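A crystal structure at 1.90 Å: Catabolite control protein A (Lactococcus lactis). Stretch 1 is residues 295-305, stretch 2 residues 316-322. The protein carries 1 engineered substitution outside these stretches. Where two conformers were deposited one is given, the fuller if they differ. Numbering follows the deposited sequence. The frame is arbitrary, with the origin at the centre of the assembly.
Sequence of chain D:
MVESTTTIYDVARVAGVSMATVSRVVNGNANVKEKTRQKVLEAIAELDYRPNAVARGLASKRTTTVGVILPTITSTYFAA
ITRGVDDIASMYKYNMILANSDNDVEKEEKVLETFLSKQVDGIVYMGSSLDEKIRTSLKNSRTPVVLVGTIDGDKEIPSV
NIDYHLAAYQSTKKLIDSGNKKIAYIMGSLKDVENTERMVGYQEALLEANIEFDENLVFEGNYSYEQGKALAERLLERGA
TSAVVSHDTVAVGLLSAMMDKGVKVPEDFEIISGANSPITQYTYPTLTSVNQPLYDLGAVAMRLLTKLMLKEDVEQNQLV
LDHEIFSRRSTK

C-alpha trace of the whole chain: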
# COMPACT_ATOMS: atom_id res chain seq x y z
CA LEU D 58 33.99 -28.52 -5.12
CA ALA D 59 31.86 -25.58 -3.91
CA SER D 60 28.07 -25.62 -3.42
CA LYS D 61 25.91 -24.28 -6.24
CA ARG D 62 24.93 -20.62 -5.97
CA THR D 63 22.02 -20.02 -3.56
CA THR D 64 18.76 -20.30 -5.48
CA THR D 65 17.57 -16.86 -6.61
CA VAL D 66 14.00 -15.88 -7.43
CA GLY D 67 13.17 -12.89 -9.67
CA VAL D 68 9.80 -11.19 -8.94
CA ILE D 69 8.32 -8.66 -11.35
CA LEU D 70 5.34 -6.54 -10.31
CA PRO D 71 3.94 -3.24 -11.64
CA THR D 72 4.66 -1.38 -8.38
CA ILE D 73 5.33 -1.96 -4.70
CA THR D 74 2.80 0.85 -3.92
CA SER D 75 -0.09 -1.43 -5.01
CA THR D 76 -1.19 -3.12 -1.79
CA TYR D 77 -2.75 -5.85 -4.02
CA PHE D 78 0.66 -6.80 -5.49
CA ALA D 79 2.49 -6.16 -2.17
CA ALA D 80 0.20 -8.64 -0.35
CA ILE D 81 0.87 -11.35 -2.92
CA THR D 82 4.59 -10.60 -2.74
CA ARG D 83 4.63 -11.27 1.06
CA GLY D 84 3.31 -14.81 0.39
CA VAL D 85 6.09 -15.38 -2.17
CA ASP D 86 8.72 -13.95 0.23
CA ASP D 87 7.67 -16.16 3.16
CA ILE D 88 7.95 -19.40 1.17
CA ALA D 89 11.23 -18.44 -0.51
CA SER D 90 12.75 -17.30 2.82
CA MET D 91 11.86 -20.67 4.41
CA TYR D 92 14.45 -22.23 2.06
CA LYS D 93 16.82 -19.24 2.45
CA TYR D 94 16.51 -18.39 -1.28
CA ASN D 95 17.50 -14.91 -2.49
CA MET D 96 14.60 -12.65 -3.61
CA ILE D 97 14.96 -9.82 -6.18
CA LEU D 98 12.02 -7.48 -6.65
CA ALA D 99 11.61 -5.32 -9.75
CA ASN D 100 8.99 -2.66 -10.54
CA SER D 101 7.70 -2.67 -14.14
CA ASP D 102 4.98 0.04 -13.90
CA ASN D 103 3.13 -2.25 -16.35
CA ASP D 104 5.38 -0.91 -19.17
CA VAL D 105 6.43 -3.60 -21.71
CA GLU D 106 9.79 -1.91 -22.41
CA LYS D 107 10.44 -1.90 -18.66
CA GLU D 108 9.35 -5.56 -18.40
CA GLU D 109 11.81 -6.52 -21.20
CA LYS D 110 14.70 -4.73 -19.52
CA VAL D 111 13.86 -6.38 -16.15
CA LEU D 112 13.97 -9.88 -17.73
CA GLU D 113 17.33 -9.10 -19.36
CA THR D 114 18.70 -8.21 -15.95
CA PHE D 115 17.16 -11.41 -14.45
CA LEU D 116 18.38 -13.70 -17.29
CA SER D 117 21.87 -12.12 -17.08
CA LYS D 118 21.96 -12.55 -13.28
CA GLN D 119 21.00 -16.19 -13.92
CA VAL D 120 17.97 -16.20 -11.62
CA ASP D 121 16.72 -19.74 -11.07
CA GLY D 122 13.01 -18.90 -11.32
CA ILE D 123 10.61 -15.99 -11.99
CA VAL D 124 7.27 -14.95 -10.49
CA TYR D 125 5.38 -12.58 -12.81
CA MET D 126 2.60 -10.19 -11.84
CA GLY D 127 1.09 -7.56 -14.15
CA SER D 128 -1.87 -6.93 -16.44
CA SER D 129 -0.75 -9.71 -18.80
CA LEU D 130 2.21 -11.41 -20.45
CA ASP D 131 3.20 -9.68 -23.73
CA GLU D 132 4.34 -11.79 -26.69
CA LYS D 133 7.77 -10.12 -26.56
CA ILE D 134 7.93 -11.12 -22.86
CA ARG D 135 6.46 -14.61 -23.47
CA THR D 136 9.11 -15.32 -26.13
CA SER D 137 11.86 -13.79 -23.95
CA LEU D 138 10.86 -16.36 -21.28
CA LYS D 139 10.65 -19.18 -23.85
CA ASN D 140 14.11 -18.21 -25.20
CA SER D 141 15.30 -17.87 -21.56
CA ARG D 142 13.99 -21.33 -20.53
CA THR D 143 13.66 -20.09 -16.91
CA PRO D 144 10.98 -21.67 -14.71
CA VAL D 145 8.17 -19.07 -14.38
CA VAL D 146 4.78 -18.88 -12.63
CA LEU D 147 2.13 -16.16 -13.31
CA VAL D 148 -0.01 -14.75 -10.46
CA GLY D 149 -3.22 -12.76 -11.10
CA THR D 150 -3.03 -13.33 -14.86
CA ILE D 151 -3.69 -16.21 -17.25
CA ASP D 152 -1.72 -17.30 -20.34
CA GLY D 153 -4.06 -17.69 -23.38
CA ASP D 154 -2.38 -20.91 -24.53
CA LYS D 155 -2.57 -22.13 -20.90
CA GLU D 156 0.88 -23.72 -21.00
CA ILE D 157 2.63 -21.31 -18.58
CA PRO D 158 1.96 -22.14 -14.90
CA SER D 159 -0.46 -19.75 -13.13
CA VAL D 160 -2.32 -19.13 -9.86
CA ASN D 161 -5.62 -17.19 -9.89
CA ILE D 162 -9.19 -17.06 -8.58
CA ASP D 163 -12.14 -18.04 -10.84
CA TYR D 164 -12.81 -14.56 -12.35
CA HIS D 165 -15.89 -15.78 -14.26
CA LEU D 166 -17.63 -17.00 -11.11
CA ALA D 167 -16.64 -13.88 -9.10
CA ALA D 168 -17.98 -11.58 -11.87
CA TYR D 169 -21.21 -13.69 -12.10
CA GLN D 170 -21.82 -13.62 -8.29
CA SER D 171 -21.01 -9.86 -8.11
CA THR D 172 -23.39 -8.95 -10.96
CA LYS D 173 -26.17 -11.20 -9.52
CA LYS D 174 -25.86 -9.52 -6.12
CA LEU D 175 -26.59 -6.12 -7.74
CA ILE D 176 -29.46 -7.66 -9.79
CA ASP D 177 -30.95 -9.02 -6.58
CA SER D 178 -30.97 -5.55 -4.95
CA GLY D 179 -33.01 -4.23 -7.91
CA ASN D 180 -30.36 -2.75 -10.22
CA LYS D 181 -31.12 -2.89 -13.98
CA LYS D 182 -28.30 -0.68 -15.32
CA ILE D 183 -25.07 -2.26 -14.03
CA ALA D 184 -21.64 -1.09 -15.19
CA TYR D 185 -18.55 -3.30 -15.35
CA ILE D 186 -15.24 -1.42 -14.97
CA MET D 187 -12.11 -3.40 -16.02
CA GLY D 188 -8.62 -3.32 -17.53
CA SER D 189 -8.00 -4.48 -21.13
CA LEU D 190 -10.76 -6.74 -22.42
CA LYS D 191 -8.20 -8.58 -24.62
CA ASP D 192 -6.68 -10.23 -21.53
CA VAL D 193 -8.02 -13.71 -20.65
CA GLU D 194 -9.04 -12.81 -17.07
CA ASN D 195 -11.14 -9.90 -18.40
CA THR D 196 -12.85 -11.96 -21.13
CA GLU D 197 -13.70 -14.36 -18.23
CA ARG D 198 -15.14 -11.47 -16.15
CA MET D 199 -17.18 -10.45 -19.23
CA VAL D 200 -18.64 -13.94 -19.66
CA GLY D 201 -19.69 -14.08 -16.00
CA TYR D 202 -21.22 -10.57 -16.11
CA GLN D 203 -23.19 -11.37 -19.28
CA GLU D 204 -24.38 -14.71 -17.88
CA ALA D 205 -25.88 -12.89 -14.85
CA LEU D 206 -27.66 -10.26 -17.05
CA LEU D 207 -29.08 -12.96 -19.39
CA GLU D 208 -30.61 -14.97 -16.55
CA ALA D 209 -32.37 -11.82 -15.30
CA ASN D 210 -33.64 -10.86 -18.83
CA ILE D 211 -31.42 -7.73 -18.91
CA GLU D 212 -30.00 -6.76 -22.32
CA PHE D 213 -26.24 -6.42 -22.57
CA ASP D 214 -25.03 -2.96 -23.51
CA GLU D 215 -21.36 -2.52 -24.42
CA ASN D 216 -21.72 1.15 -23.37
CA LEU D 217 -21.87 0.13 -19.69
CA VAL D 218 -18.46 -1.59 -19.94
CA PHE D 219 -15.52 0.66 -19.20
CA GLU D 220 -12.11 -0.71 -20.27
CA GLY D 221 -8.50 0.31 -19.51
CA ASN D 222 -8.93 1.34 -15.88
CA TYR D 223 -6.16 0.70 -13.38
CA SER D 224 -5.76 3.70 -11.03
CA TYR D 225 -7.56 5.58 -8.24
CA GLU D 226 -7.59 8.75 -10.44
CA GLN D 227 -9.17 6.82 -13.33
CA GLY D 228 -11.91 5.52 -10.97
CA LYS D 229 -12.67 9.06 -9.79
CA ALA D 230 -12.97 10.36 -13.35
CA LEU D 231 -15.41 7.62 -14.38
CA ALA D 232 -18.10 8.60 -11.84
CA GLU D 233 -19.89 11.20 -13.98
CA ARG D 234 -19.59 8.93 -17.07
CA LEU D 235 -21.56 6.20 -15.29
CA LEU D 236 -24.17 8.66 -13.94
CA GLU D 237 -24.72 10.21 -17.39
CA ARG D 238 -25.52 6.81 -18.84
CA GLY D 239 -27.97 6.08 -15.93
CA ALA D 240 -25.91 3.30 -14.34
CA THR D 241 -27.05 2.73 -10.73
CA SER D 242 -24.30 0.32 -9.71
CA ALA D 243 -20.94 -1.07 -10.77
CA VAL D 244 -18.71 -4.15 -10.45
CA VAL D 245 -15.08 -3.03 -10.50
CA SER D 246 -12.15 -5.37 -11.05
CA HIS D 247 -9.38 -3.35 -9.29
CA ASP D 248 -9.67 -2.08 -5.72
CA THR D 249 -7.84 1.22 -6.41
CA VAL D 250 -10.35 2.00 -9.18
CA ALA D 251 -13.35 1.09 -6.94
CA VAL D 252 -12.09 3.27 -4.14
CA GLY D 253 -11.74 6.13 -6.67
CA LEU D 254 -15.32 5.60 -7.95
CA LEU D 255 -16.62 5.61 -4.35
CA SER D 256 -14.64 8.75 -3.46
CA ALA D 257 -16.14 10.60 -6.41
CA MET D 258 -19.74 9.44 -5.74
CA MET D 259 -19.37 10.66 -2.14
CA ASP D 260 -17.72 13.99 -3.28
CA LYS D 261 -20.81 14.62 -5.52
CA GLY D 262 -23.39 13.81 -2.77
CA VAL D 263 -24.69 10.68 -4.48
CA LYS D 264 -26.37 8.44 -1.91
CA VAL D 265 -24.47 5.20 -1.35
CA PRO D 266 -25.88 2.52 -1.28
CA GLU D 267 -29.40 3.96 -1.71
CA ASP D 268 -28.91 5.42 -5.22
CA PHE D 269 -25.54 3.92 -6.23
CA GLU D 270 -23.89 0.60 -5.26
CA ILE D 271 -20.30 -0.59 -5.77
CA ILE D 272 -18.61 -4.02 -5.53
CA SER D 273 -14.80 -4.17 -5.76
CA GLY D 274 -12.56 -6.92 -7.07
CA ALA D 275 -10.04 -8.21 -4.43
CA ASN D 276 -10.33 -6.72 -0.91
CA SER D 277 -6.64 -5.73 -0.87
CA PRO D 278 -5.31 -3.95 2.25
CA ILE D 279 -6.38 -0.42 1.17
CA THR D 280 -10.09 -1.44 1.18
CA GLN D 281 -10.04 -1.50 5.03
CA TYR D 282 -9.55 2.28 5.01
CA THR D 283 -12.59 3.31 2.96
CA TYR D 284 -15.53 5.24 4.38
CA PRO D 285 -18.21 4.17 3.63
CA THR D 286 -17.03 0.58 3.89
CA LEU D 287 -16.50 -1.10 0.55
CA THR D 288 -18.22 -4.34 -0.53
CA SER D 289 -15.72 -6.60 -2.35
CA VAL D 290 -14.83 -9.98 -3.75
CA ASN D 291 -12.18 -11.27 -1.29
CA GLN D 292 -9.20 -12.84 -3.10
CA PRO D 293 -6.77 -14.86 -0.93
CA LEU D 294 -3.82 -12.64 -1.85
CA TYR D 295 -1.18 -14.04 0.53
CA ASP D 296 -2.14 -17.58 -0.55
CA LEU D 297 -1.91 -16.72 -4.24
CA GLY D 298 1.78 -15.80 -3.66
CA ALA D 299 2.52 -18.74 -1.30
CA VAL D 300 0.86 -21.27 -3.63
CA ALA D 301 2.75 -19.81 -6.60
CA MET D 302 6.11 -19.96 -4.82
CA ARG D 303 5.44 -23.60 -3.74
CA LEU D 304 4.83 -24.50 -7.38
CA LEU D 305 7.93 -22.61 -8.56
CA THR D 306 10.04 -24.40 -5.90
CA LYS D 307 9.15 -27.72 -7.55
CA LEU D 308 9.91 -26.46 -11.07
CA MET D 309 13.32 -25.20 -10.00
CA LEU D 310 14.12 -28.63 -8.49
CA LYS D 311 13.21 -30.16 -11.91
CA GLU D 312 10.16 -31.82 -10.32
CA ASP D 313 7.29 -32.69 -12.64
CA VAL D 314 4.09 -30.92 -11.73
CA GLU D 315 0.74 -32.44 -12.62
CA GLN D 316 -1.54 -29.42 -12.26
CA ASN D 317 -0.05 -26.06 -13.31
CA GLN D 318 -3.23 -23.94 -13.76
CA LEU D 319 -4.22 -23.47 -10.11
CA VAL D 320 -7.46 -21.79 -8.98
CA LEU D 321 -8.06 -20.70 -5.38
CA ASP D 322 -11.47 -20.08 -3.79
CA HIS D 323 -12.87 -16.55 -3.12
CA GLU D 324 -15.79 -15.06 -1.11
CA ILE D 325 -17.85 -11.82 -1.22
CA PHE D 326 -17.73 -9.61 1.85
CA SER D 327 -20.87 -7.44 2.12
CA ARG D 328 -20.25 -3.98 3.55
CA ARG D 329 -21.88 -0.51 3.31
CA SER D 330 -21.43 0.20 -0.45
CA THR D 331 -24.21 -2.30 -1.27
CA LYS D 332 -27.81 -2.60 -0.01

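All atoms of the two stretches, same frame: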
# COMPACT_ATOMS: atom_id res chain seq x y z
N TYR D 295 -2.34 -13.36 -0.02
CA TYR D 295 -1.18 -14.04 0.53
C TYR D 295 -1.03 -15.47 -0.01
O TYR D 295 0.04 -15.89 -0.40
CB TYR D 295 -1.26 -14.07 2.06
CG TYR D 295 -0.08 -14.75 2.73
CD1 TYR D 295 1.03 -14.01 3.10
CD2 TYR D 295 -0.08 -16.11 3.00
CE1 TYR D 295 2.11 -14.61 3.72
CE2 TYR D 295 1.01 -16.73 3.62
CZ TYR D 295 2.11 -15.96 3.97
OH TYR D 295 3.19 -16.55 4.59
N ASP D 296 -2.14 -16.19 -0.06
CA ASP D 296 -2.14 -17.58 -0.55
C ASP D 296 -1.83 -17.71 -2.04
O ASP D 296 -1.24 -18.68 -2.48
CB ASP D 296 -3.50 -18.21 -0.26
CG ASP D 296 -3.72 -18.47 1.23
OD1 ASP D 296 -2.72 -18.59 1.98
OD2 ASP D 296 -4.90 -18.60 1.63
N LEU D 297 -2.26 -16.72 -2.83
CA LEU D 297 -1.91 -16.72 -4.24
C LEU D 297 -0.40 -16.72 -4.44
O LEU D 297 0.10 -17.48 -5.27
CB LEU D 297 -2.54 -15.48 -4.95
CG LEU D 297 -4.04 -15.43 -5.19
CD1 LEU D 297 -4.45 -14.06 -5.65
CD2 LEU D 297 -4.49 -16.47 -6.23
N GLY D 298 0.30 -15.85 -3.70
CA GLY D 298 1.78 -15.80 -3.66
C GLY D 298 2.45 -17.07 -3.09
O GLY D 298 3.39 -17.60 -3.68
N ALA D 299 1.97 -17.54 -1.94
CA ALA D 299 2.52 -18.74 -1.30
C ALA D 299 2.35 -19.96 -2.20
O ALA D 299 3.30 -20.74 -2.41
CB ALA D 299 1.88 -18.97 0.05
N VAL D 300 1.16 -20.12 -2.76
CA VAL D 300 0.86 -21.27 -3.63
C VAL D 300 1.73 -21.21 -4.88
O VAL D 300 2.26 -22.24 -5.31
CB VAL D 300 -0.68 -21.36 -3.97
CG1 VAL D 300 -0.94 -22.34 -5.08
CG2 VAL D 300 -1.45 -21.77 -2.72
N ALA D 301 1.90 -20.01 -5.44
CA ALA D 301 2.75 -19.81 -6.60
C ALA D 301 4.20 -20.15 -6.31
O ALA D 301 4.89 -20.78 -7.13
CB ALA D 301 2.66 -18.39 -7.08
N MET D 302 4.69 -19.72 -5.15
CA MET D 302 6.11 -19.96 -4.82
C MET D 302 6.37 -21.47 -4.52
O MET D 302 7.44 -22.01 -4.85
CB MET D 302 6.55 -19.02 -3.69
CG MET D 302 8.04 -19.01 -3.44
SD MET D 302 9.08 -18.47 -4.84
CE MET D 302 10.13 -19.91 -5.02
N ARG D 303 5.38 -22.14 -3.95
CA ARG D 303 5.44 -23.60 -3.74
C ARG D 303 5.58 -24.35 -5.06
O ARG D 303 6.37 -25.30 -5.18
CB ARG D 303 4.21 -24.11 -2.97
CG ARG D 303 4.29 -23.88 -1.49
CD ARG D 303 3.07 -24.41 -0.76
NE ARG D 303 3.00 -23.84 0.58
CZ ARG D 303 1.97 -23.19 1.10
NH1 ARG D 303 0.83 -23.03 0.41
NH2 ARG D 303 2.07 -22.72 2.35
N LEU D 304 4.80 -23.91 -6.06
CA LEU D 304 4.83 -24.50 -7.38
C LEU D 304 6.20 -24.23 -8.02
O LEU D 304 6.87 -25.15 -8.50
CB LEU D 304 3.67 -23.94 -8.24
CG LEU D 304 3.54 -24.41 -9.70
CD1 LEU D 304 3.48 -25.87 -9.76
CD2 LEU D 304 2.30 -23.83 -10.35
N LEU D 305 6.63 -22.97 -7.99
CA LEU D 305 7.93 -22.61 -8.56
C LEU D 305 9.10 -23.41 -7.93
O LEU D 305 10.04 -23.76 -8.62
CB LEU D 305 8.19 -21.11 -8.46
CG LEU D 305 9.45 -20.54 -9.17
CD1 LEU D 305 9.47 -20.80 -10.70
CD2 LEU D 305 9.60 -19.06 -8.91
N GLN D 316 -0.58 -30.47 -12.05
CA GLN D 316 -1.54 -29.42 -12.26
C GLN D 316 -0.85 -28.08 -12.18
O GLN D 316 -0.42 -27.68 -11.10
CB GLN D 316 -2.65 -29.52 -11.21
CG GLN D 316 -3.44 -30.81 -11.27
CD GLN D 316 -4.07 -31.06 -12.64
OE1 GLN D 316 -3.86 -32.12 -13.24
NE2 GLN D 316 -4.85 -30.09 -13.14
N ASN D 317 -0.74 -27.38 -13.31
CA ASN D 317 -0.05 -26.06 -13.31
C ASN D 317 -0.97 -24.84 -13.52
O ASN D 317 -0.49 -23.71 -13.44
CB ASN D 317 1.20 -26.05 -14.21
CG ASN D 317 0.91 -26.31 -15.67
OD1 ASN D 317 -0.17 -26.01 -16.16
ND2 ASN D 317 1.89 -26.84 -16.38
N GLN D 318 -2.27 -25.05 -13.73
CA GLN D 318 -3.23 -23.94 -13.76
C GLN D 318 -4.09 -24.02 -12.49
O GLN D 318 -5.12 -24.69 -12.45
CB GLN D 318 -4.11 -24.04 -15.01
CG GLN D 318 -3.36 -24.23 -16.30
CD GLN D 318 -2.50 -23.05 -16.64
OE1 GLN D 318 -2.99 -21.93 -16.74
NE2 GLN D 318 -1.20 -23.29 -16.80
N LEU D 319 -3.62 -23.35 -11.43
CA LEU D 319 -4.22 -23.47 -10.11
C LEU D 319 -5.23 -22.37 -9.83
O LEU D 319 -4.99 -21.23 -10.16
CB LEU D 319 -3.13 -23.46 -9.06
CG LEU D 319 -2.06 -24.55 -9.17
CD1 LEU D 319 -1.10 -24.42 -8.02
CD2 LEU D 319 -2.66 -25.94 -9.22
N VAL D 320 -6.36 -22.73 -9.22
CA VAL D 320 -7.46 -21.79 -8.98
C VAL D 320 -7.85 -21.87 -7.51
O VAL D 320 -8.17 -22.95 -7.01
CB VAL D 320 -8.66 -22.12 -9.89
CG1 VAL D 320 -9.84 -21.17 -9.64
CG2 VAL D 320 -8.24 -22.12 -11.33
N LEU D 321 -7.77 -20.74 -6.81
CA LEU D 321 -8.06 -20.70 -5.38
C LEU D 321 -9.46 -20.15 -5.15
O LEU D 321 -9.94 -19.33 -5.92
CB LEU D 321 -7.01 -19.85 -4.63
CG LEU D 321 -5.52 -20.23 -4.78
CD1 LEU D 321 -4.68 -19.40 -3.81
CD2 LEU D 321 -5.27 -21.73 -4.60
N ASP D 322 -10.12 -20.58 -4.07
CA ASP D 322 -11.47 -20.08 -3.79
C ASP D 322 -11.49 -18.59 -3.40
O ASP D 322 -10.50 -18.05 -2.95
CB ASP D 322 -12.09 -20.85 -2.64
CG ASP D 322 -12.26 -22.32 -2.94
OD1 ASP D 322 -12.52 -22.70 -4.11
OD2 ASP D 322 -12.12 -23.07 -1.96

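The contact between the helix of residues 295-305 and the segment 316-322 is mainly apolar: no hydrogen bond crosses it, and 314 Å² of surface, summed over both sides, is buried, largely by aliphatic side chains. The alpha-carbon pairs set the register. Leu297 CA lies 7.4 Å from Leu321 CA, Val300 CA 8.5 Å from Leu319 CA, and Leu304 CA 7.8 Å from Asn317 CA, so the segment runs antiparallel to the helix in sequence order, and steps of three or four residues on one side match steps of two on the other. That spacing is what a helix face and an extended chain each provide.

Leu321 has the largest covered area, 88 Å². Its CA-to-CB bond points toward the helix, and with chi1 at -56° (m) and chi2 at -172° (t) its CD1 reaches the helix backbone near the start of the stretch: Leu321 CD1 is 3.7 Å from Leu297 N and 3.8 Å from Asp296 C. Leu321 CD1 also lies 3.8 Å from Leu297 CD2 and 4.2 Å from Val300 CG2. A branched aliphatic chain suits this site, being long enough to reach the helix backbone without bringing a polar group there. Leu297 starts sideways, but its m,t rotamer brings its end nearer. Asp296 is at the margin, contributing its CB, 3.9 Å from Leu321 CD1, while its carboxylate oxygens lie farther from that methyl.

Leu304, with 57 Å² covered, closes the other end. Its CB points toward the segment, and the t,p rotamer places Leu304 CD2 4.2 Å from both Leu319 CD1 and the backbone oxygen Asn317 O. The latter is a van der Waals contact, as a methyl carbon offers no conventional donor.

Between these ends, Leu319 (50 Å²) meets Val300 (49 Å²). Both CB atoms point toward the opposing stretch, and Val300 CG1 to Leu319 CD1, at 3.6 Å, is the closest listed approach. Val300 is t, at 168°; its CG1 faces Leu319 while CG2 lies nearer Leu321, so the beta-branched residue bridges two leucines with its two methyls.

Alternation accounts for Gln318 and Val320. These residues, which flank Leu319, point away, as expected of an extended chain whose Leu319 and Leu321 point toward the helix. Gln318 NE2 donates to Asn317 OD1 at 3.0 Å with an N-H...O angle of 170°; the Gln318 amide also bonds elsewhere in the structure, and the ends of both side chains lie away from the helix. The helix meets its own backbone needs through i to i+4 bonds, such as Val300 N to Asp296 O at 2.8 Å and Leu304 N to Val300 O at 3.1 Å.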